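Long-range contacts in exported gluconolactonase (Xanthomonas campestris pv. campestris, PDB 3DR2), which probably hydrolyses gluconolactone to gluconate in secondary glucose metabolism, as a calcium-binding six-bladed beta-propeller of the SMP-30 family that forms a dimer: residues A[143-148]-A[169-174]; A[42-47]-A[61-66]. All coordinates share one frame; numbering follows the deposited sequence.

Interaction 1: A[143-148]-A[169-174]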
# COMPACT_ATOMS: atom_id res chain seq x y z
N ALA A 143 10.58 13.24 27.38
CA ALA A 143 9.44 12.33 27.46
C ALA A 143 8.76 12.24 26.09
O ALA A 143 8.65 13.24 25.39
CB ALA A 143 8.44 12.82 28.50
N ILE A 144 8.32 11.04 25.73
CA ILE A 144 7.62 10.84 24.46
C ILE A 144 6.13 10.79 24.75
O ILE A 144 5.68 9.96 25.55
CB ILE A 144 8.04 9.52 23.78
CG1 ILE A 144 9.52 9.57 23.40
CG2 ILE A 144 7.19 9.25 22.54
CD1 ILE A 144 10.07 8.25 22.94
N TRP A 145 5.36 11.67 24.12
CA TRP A 145 3.91 11.71 24.30
C TRP A 145 3.28 11.18 23.02
O TRP A 145 3.72 11.50 21.93
CB TRP A 145 3.43 13.15 24.50
CG TRP A 145 3.84 13.78 25.79
CD1 TRP A 145 5.10 14.12 26.18
CD2 TRP A 145 2.96 14.19 26.85
NE1 TRP A 145 5.07 14.73 27.43
CE2 TRP A 145 3.77 14.78 27.85
CE3 TRP A 145 1.58 14.12 27.04
CZ2 TRP A 145 3.22 15.29 29.04
CZ3 TRP A 145 1.04 14.63 28.22
CH2 TRP A 145 1.87 15.21 29.20
N PHE A 146 2.23 10.37 23.16
CA PHE A 146 1.59 9.83 21.97
C PHE A 146 0.11 9.53 22.15
O PHE A 146 -0.38 9.44 23.27
CB PHE A 146 2.34 8.57 21.50
CG PHE A 146 2.24 7.40 22.45
CD1 PHE A 146 1.23 6.45 22.30
CD2 PHE A 146 3.19 7.21 23.45
CE1 PHE A 146 1.17 5.33 23.12
CE2 PHE A 146 3.14 6.09 24.29
CZ PHE A 146 2.13 5.15 24.12
N THR A 147 -0.59 9.39 21.03
CA THR A 147 -2.02 9.09 21.03
C THR A 147 -2.22 7.62 20.69
O THR A 147 -1.47 7.04 19.89
CB THR A 147 -2.75 9.94 19.98
OG1 THR A 147 -2.14 9.74 18.69
CG2 THR A 147 -2.69 11.41 20.35
N ASP A 148 -3.24 7.02 21.28
CA ASP A 148 -3.50 5.61 21.05
C ASP A 148 -4.91 5.24 20.59
O ASP A 148 -5.64 4.53 21.28
CB ASP A 148 -3.16 4.82 22.32
CG ASP A 148 -3.06 3.33 22.07
OD1 ASP A 148 -3.46 2.54 22.95
OD2 ASP A 148 -2.58 2.94 20.99
N HIS A 169 -8.97 4.98 24.76
CA HIS A 169 -8.07 5.51 23.72
C HIS A 169 -7.41 6.65 24.47
O HIS A 169 -8.02 7.69 24.67
CB HIS A 169 -8.86 6.10 22.55
CG HIS A 169 -9.85 5.16 21.93
ND1 HIS A 169 -10.79 5.58 21.02
CD2 HIS A 169 -10.04 3.83 22.10
CE1 HIS A 169 -11.53 4.55 20.65
NE2 HIS A 169 -11.09 3.48 21.29
N SER A 170 -6.15 6.47 24.87
CA SER A 170 -5.50 7.50 25.66
C SER A 170 -4.33 8.23 25.04
O SER A 170 -3.81 7.85 23.99
CB SER A 170 -5.03 6.88 26.98
OG SER A 170 -6.08 6.17 27.61
N VAL A 171 -3.96 9.32 25.70
CA VAL A 171 -2.79 10.11 25.34
C VAL A 171 -1.86 9.67 26.46
O VAL A 171 -2.24 9.73 27.63
CB VAL A 171 -3.04 11.63 25.48
CG1 VAL A 171 -1.72 12.38 25.34
CG2 VAL A 171 -4.01 12.11 24.41
N TYR A 172 -0.68 9.19 26.11
CA TYR A 172 0.27 8.72 27.11
C TYR A 172 1.56 9.52 27.13
O TYR A 172 1.90 10.19 26.15
CB TYR A 172 0.65 7.26 26.86
CG TYR A 172 -0.47 6.26 26.94
CD1 TYR A 172 -1.24 5.96 25.83
CD2 TYR A 172 -0.72 5.57 28.13
CE1 TYR A 172 -2.24 4.99 25.89
CE2 TYR A 172 -1.71 4.61 28.20
CZ TYR A 172 -2.47 4.32 27.08
OH TYR A 172 -3.45 3.37 27.15
N ARG A 173 2.27 9.43 28.25
CA ARG A 173 3.56 10.09 28.41
C ARG A 173 4.57 9.03 28.83
O ARG A 173 4.38 8.34 29.84
CB ARG A 173 3.50 11.18 29.49
CG ARG A 173 4.87 11.77 29.80
CD ARG A 173 4.79 12.93 30.78
NE ARG A 173 6.10 13.51 31.06
CZ ARG A 173 6.97 13.03 31.94
NH1 ARG A 173 8.14 13.63 32.13
NH2 ARG A 173 6.66 11.96 32.66
N LEU A 174 5.64 8.89 28.05
CA LEU A 174 6.67 7.92 28.35
C LEU A 174 7.88 8.69 28.88
O LEU A 174 8.55 9.39 28.13
CB LEU A 174 7.06 7.13 27.09
CG LEU A 174 7.74 5.76 27.28
CD1 LEU A 174 8.27 5.28 25.94
CD2 LEU A 174 8.86 5.85 28.28
O HOH W 1 6.99 15.64 29.49
O HOH W 2 -5.06 3.63 24.92

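Interaction 2: A[42-47]-A[61-66]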
# COMPACT_ATOMS: atom_id res chain seq x y z
N ASP A 42 5.26 12.02 -4.97
CA ASP A 42 3.87 11.71 -5.26
C ASP A 42 3.68 10.24 -5.58
O ASP A 42 2.71 9.87 -6.24
CB ASP A 42 3.36 12.58 -6.42
CG ASP A 42 4.03 12.26 -7.76
OD1 ASP A 42 4.93 11.40 -7.82
OD2 ASP A 42 3.64 12.89 -8.76
N GLN A 43 4.58 9.40 -5.08
CA GLN A 43 4.51 7.97 -5.37
C GLN A 43 4.20 7.05 -4.19
O GLN A 43 4.36 5.84 -4.29
CB GLN A 43 5.81 7.52 -6.04
CG GLN A 43 6.06 8.17 -7.40
CD GLN A 43 5.00 7.81 -8.41
OE1 GLN A 43 4.72 6.63 -8.65
NE2 GLN A 43 4.39 8.83 -9.02
N ALA A 44 3.75 7.61 -3.08
CA ALA A 44 3.40 6.78 -1.92
C ALA A 44 1.92 6.41 -2.02
O ALA A 44 1.28 6.65 -3.04
CB ALA A 44 3.65 7.55 -0.63
N THR A 45 1.38 5.80 -0.97
CA THR A 45 -0.04 5.49 -0.97
C THR A 45 -0.75 6.26 0.15
O THR A 45 -1.78 6.88 -0.08
CB THR A 45 -0.33 3.99 -0.79
OG1 THR A 45 0.18 3.26 -1.92
CG2 THR A 45 -1.84 3.77 -0.70
N TRP A 46 -0.19 6.23 1.35
CA TRP A 46 -0.80 6.94 2.48
C TRP A 46 0.29 7.60 3.32
O TRP A 46 0.75 7.03 4.30
CB TRP A 46 -1.62 5.96 3.32
CG TRP A 46 -2.47 6.60 4.39
CD1 TRP A 46 -2.03 7.26 5.51
CD2 TRP A 46 -3.91 6.59 4.47
NE1 TRP A 46 -3.10 7.66 6.27
CE2 TRP A 46 -4.26 7.27 5.66
CE3 TRP A 46 -4.92 6.08 3.65
CZ2 TRP A 46 -5.60 7.44 6.06
CZ3 TRP A 46 -6.25 6.26 4.05
CH2 TRP A 46 -6.57 6.93 5.24
N SER A 47 0.69 8.79 2.90
CA SER A 47 1.74 9.55 3.58
C SER A 47 1.27 10.07 4.93
O SER A 47 0.16 10.59 5.06
CB SER A 47 2.18 10.72 2.71
OG SER A 47 2.75 10.26 1.50
N TRP A 61 9.20 10.76 6.83
CA TRP A 61 7.76 10.58 6.91
C TRP A 61 7.41 9.15 6.54
O TRP A 61 8.24 8.43 5.99
CB TRP A 61 7.03 11.62 6.04
CG TRP A 61 6.77 11.27 4.62
CD1 TRP A 61 5.59 10.85 4.08
CD2 TRP A 61 7.69 11.36 3.52
NE1 TRP A 61 5.71 10.70 2.72
CE2 TRP A 61 6.99 11.00 2.35
CE3 TRP A 61 9.04 11.73 3.42
CZ2 TRP A 61 7.59 10.99 1.09
CZ3 TRP A 61 9.64 11.71 2.16
CH2 TRP A 61 8.91 11.35 1.01
N SER A 62 6.19 8.72 6.86
CA SER A 62 5.79 7.35 6.59
C SER A 62 4.83 7.15 5.44
O SER A 62 3.99 8.00 5.16
CB SER A 62 5.09 6.75 7.82
OG SER A 62 5.90 6.79 8.96
N ASP A 63 4.97 6.02 4.76
CA ASP A 63 3.99 5.64 3.75
C ASP A 63 3.37 4.50 4.54
O ASP A 63 3.84 3.37 4.49
CB ASP A 63 4.61 5.10 2.47
CG ASP A 63 3.54 4.66 1.47
OD1 ASP A 63 3.88 4.31 0.32
OD2 ASP A 63 2.35 4.66 1.85
N LEU A 64 2.33 4.81 5.31
CA LEU A 64 1.66 3.83 6.17
C LEU A 64 1.24 2.55 5.46
O LEU A 64 1.59 1.45 5.88
CB LEU A 64 0.43 4.47 6.81
CG LEU A 64 -0.03 4.08 8.22
CD1 LEU A 64 -1.51 4.38 8.33
CD2 LEU A 64 0.23 2.61 8.53
N VAL A 65 0.49 2.71 4.38
CA VAL A 65 0.01 1.57 3.63
C VAL A 65 1.10 0.84 2.85
O VAL A 65 1.03 -0.37 2.66
CB VAL A 65 -1.14 2.02 2.71
CG1 VAL A 65 -1.59 0.89 1.80
CG2 VAL A 65 -2.31 2.50 3.57
N GLY A 66 2.10 1.59 2.41
CA GLY A 66 3.21 1.00 1.66
C GLY A 66 4.26 0.39 2.57
O GLY A 66 5.22 -0.22 2.10
O HOH W 3 2.71 2.71 -1.62

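Interaction 1: A[143-148]-A[169-174]
Asp148 OD1, Ser170 N and Tyr172 OH grip one water between the strands: it donates to OD1 (2.8 Å) and accepts from the other two. An aspartate suits this place because its carboxylate also accepts the backbone N-H groups of Asn131 and Ser132. From there the antiparallel ladder runs back to Leu174 N, which donates to Ile144 O at 2.7 Å. Tyr172 and Phe146 form a hydrogen-bonded pair whose rings are nearly parallel (25°) but slid apart. Phe146 chi1 (67°) sets CG between the backbone N and carbonyl carbon, and its ring presents a face to Tyr172 CB, 4.0 Å from the centroid. Trp145 and Arg173 meet on the other side of the sheet. The extended arginine chain passes over the indole: Arg173 CB lies above the six-membered ring and Arg173 CD comes to 3.3 Å from Trp145 CZ2. Arginine offers aliphatic length and a polar end; its NE shares a second water with Trp145 NE1, while NH1 forms a salt bridge with Asp141 and NH2 bonds Gln182. Near the calcium site Thr147 OG1 bonds the backbone of Asn191, a ligand, and Asp135. These are strands two and three of a four-stranded propeller blade.

Interaction 2: A[42-47]-A[61-66]
The indole of Trp61 meets Ser47 at its edge, where NE1 points in the ring plane at OG in a weak hydrogen bond of 3.2 Å. Serine is small enough to sit against this edge, and its hydroxyl is also bonded to the carbonyl of Gly296. The carboxylate of Asp63 is a second flat group: Thr45 N and Trp46 N both approach OD2 from the same face of its plane, the latter at 3.0 Å and almost straight (178°). Gly66 N adds a weak bond to OD2, and a water joins OD1 to Thr45 OG1. With CG anti to the backbone N (chi1 177°), the buried acid reaches across to two successive amides of a loop that lacks regular structure. Ala44 CB lies 3.4 Å from Asp63 OD1. The indole of Trp46 lies beside Leu64, Trp46 CD1 to Leu64 CB 3.9 Å, and Trp46 CB touches Val65 CG2 at 3.5 Å. Leu64 N donates to Trp46 O. Thr45 CG2 meets Val65 CG1; Thr45 also packs on Val65 of the second subunit, and Val65 on its Thr45. The loop leads from strand 38-41 into strand 47-53, which pairs with strand 58-63, while Trp61 reaches strands 68-73, 290-295 and 298-303.

Overall arrangement
From the N terminus, interaction 2 comes first: the loop after strand 38-41 meets the end of strand 58-63 at the open end of the hairpin formed by strands 47-53 and 58-63. The chain then builds the sheet of strands 88-93 to 118-120 before interaction 1 closes the long, irregular connection between strands 144-147 and 169-174. The contacts are in series, neither nested nor crossed; the centres of interactions 1 and 2 lie 23 Å apart, their nearest atoms about 12 Å. Gln158, within the loop that interaction 1 closes, touches Trp46 and Leu64 of interaction 2. Both lie close to the calcium site: Glu48, a ligand, directly follows segment 42-47, Asn134 precedes segment 143-148, and Asn191 is bonded to Thr147.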